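PDB 6HBE: copper-containing nitrite reductase from Thermus scotoductus, which probably catalyses the one-electron reduction of nitrite to nitric oxide in denitrification, using copper centres and electrons from a cytochrome c. Local coordinates for residues E385-H390 against C428-Y433. Numbering follows the deposited sequence.
Sequences ERTGRH and CSIHPY. With CU (copper (II) ion), chain L.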
loop_
_atom_site.group_PDB
_atom_site.type_symbol
_atom_site.label_atom_id
_atom_site.label_comp_id
_atom_site.label_asym_id
_atom_site.label_seq_id
_atom_site.Cartn_x
_atom_site.Cartn_y
_atom_site.Cartn_z
ATOM N N GLU C 385 -23.550 6.814 -14.550
ATOM C CA GLU C 385 -22.464 7.040 -13.586
ATOM C C GLU C 385 -22.510 6.127 -12.366
ATOM O O GLU C 385 -21.532 6.070 -11.604
ATOM C CB GLU C 385 -22.444 8.522 -13.138
ATOM C CG GLU C 385 -22.180 9.506 -14.262
ATOM C CD GLU C 385 -20.866 9.265 -14.961
ATOM O OE1 GLU C 385 -19.843 8.953 -14.268
ATOM O OE2 GLU C 385 -20.844 9.408 -16.204
ATOM N N ARG C 386 -23.611 5.408 -12.157
ATOM C CA ARG C 386 -23.694 4.439 -11.079
ATOM C C ARG C 386 -23.128 3.050 -11.401
ATOM O O ARG C 386 -22.980 2.233 -10.473
ATOM C CB ARG C 386 -25.124 4.337 -10.552
ATOM C CG ARG C 386 -25.663 5.657 -10.032
ATOM C CD ARG C 386 -26.965 5.490 -9.267
ATOM N NE ARG C 386 -27.995 4.911 -10.129
ATOM C CZ ARG C 386 -29.093 4.300 -9.698
ATOM N NH1 ARG C 386 -29.355 4.186 -8.409
ATOM N NH2 ARG C 386 -29.970 3.833 -10.579
ATOM N N THR C 387 -22.779 2.801 -12.675
ATOM C CA THR C 387 -22.298 1.491 -13.136
ATOM C C THR C 387 -20.848 1.535 -13.568
ATOM O O THR C 387 -20.305 2.589 -13.957
ATOM C CB THR C 387 -23.155 0.895 -14.314
ATOM O OG1 THR C 387 -22.944 -0.514 -14.409
ATOM C CG2 THR C 387 -22.848 1.521 -15.649
ATOM N N GLY C 388 -20.214 0.377 -13.447
ATOM C CA GLY C 388 -18.877 0.133 -13.987
ATOM C C GLY C 388 -18.849 -0.740 -15.235
ATOM O O GLY C 388 -17.769 -1.211 -15.625
ATOM N N ARG C 389 -20.019 -0.977 -15.860
ATOM C CA ARG C 389 -20.069 -1.423 -17.246
ATOM C C ARG C 389 -19.504 -0.361 -18.168
ATOM O O ARG C 389 -19.636 0.830 -17.899
ATOM C CB ARG C 389 -21.511 -1.740 -17.687
ATOM C CG ARG C 389 -22.059 -3.062 -17.197
ATOM C CD ARG C 389 -23.415 -3.431 -17.843
ATOM N NE ARG C 389 -24.318 -2.277 -17.886
ATOM C CZ ARG C 389 -25.112 -1.832 -16.899
ATOM N NH1 ARG C 389 -25.210 -2.454 -15.728
ATOM N NH2 ARG C 389 -25.858 -0.741 -17.102
ATOM N N HIS C 390 -18.870 -0.800 -19.245
ATOM C CA HIS C 390 -18.259 0.077 -20.246
ATOM C C HIS C 390 -18.415 -0.486 -21.648
ATOM O O HIS C 390 -18.535 -1.716 -21.832
ATOM C CB HIS C 390 -16.747 0.245 -20.022
ATOM C CG HIS C 390 -16.403 0.758 -18.672
ATOM N ND1 HIS C 390 -16.739 2.029 -18.268
ATOM C CD2 HIS C 390 -15.805 0.164 -17.613
ATOM C CE1 HIS C 390 -16.341 2.206 -17.017
ATOM N NE2 HIS C 390 -15.767 1.092 -16.597
ATOM N N CYS C 428 -16.146 5.883 -24.043
ATOM C CA CYS C 428 -17.256 5.079 -23.551
ATOM C C CYS C 428 -18.553 5.878 -23.642
ATOM O O CYS C 428 -18.617 7.033 -23.198
ATOM C CB CYS C 428 -16.987 4.656 -22.117
ATOM S SG CYS C 428 -18.335 3.780 -21.354
ATOM N N SER C 429 -19.609 5.274 -24.196
ATOM C CA SER C 429 -20.882 5.997 -24.367
ATOM C C SER C 429 -21.603 6.190 -23.033
ATOM O O SER C 429 -22.348 7.155 -22.875
ATOM C CB SER C 429 -21.799 5.286 -25.394
ATOM O OG SER C 429 -22.253 4.033 -24.931
ATOM N N ILE C 430 -21.319 5.312 -22.066
ATOM C CA ILE C 430 -21.909 5.393 -20.724
ATOM C C ILE C 430 -21.261 6.552 -19.956
ATOM O O ILE C 430 -21.958 7.335 -19.281
ATOM C CB ILE C 430 -21.772 4.036 -19.975
ATOM C CG1 ILE C 430 -22.425 2.907 -20.797
ATOM C CG2 ILE C 430 -22.421 4.064 -18.581
ATOM C CD1 ILE C 430 -22.178 1.494 -20.288
ATOM N N HIS C 431 -19.933 6.630 -20.043
ATOM C CA HIS C 431 -19.099 7.628 -19.356
ATOM C C HIS C 431 -18.273 8.391 -20.405
ATOM O O HIS C 431 -17.113 8.054 -20.672
ATOM C CB HIS C 431 -18.161 6.920 -18.343
ATOM C CG HIS C 431 -18.840 5.894 -17.487
ATOM N ND1 HIS C 431 -18.753 4.532 -17.723
ATOM C CD2 HIS C 431 -19.618 6.036 -16.389
ATOM C CE1 HIS C 431 -19.439 3.887 -16.800
ATOM N NE2 HIS C 431 -19.983 4.774 -15.987
ATOM N N PRO C 432 -18.862 9.446 -21.017
ATOM C CA PRO C 432 -18.235 10.032 -22.228
ATOM C C PRO C 432 -16.889 10.750 -22.040
ATOM O O PRO C 432 -16.211 11.008 -23.021
ATOM C CB PRO C 432 -19.313 10.983 -22.787
ATOM C CG PRO C 432 -20.375 11.090 -21.735
ATOM C CD PRO C 432 -20.103 10.131 -20.612
ATOM N N TYR C 433 -16.535 11.039 -20.788
ATOM C CA TYR C 433 -15.209 11.567 -20.380
ATOM C C TYR C 433 -14.078 10.504 -20.376
ATOM O O TYR C 433 -12.904 10.865 -20.331
ATOM C CB TYR C 433 -15.303 12.282 -19.009
ATOM C CG TYR C 433 -15.829 11.399 -17.909
ATOM C CD1 TYR C 433 -14.973 10.577 -17.168
ATOM C CD2 TYR C 433 -17.189 11.351 -17.622
ATOM C CE1 TYR C 433 -15.476 9.740 -16.171
ATOM C CE2 TYR C 433 -17.686 10.518 -16.663
ATOM C CZ TYR C 433 -16.830 9.709 -15.925
ATOM O OH TYR C 433 -17.388 8.878 -14.967
HETATM CU CU CU L . -17.739 3.578 -19.166
HETATM O O HOH W 1 -22.643 9.675 -18.085
#
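With CG anti to the carbonyl carbon in both His390 and His431, and SG of Cys428 anti to its backbone N (chi1 175°), three side chains converge on one copper ion. Each imidazole binds through ND1, His390 ND1 lying 2.0 Å from CU, while Cys428 SG sits 2.3 Å from CU, in the plane of the His390 ring at its edge. The rings of His390 and His431 meet rim to rim, their planes 59° apart. His390 NE2, the far nitrogen of its ring, is hydrogen-bonded to Asp377 OD2. This is the type 1 copper site of a cupredoxin domain: Cys428 and His431 come from the loop after strand 422-427, His390 from the loop before strand 393-398, and Met434 completes the set. The amide N of His431 donates to Cys428 SG over 3.5 Å, whereas His431 NE2 donates a weak, bent bond to Thr387 O (3.0 Å). Ile430 CG2 lies over one face of the His431 ring, offset toward its rim. Beyond, Glu385, bent at chi2, meets Tyr433 tip to tip; Tyr433 OH donates to the syn lone pair of Glu385 OE1 at 2.6 Å. The same oxygen bonds NE2 of His125, a ligand of another copper, and a water links Glu385 OE2 to Ile430 O.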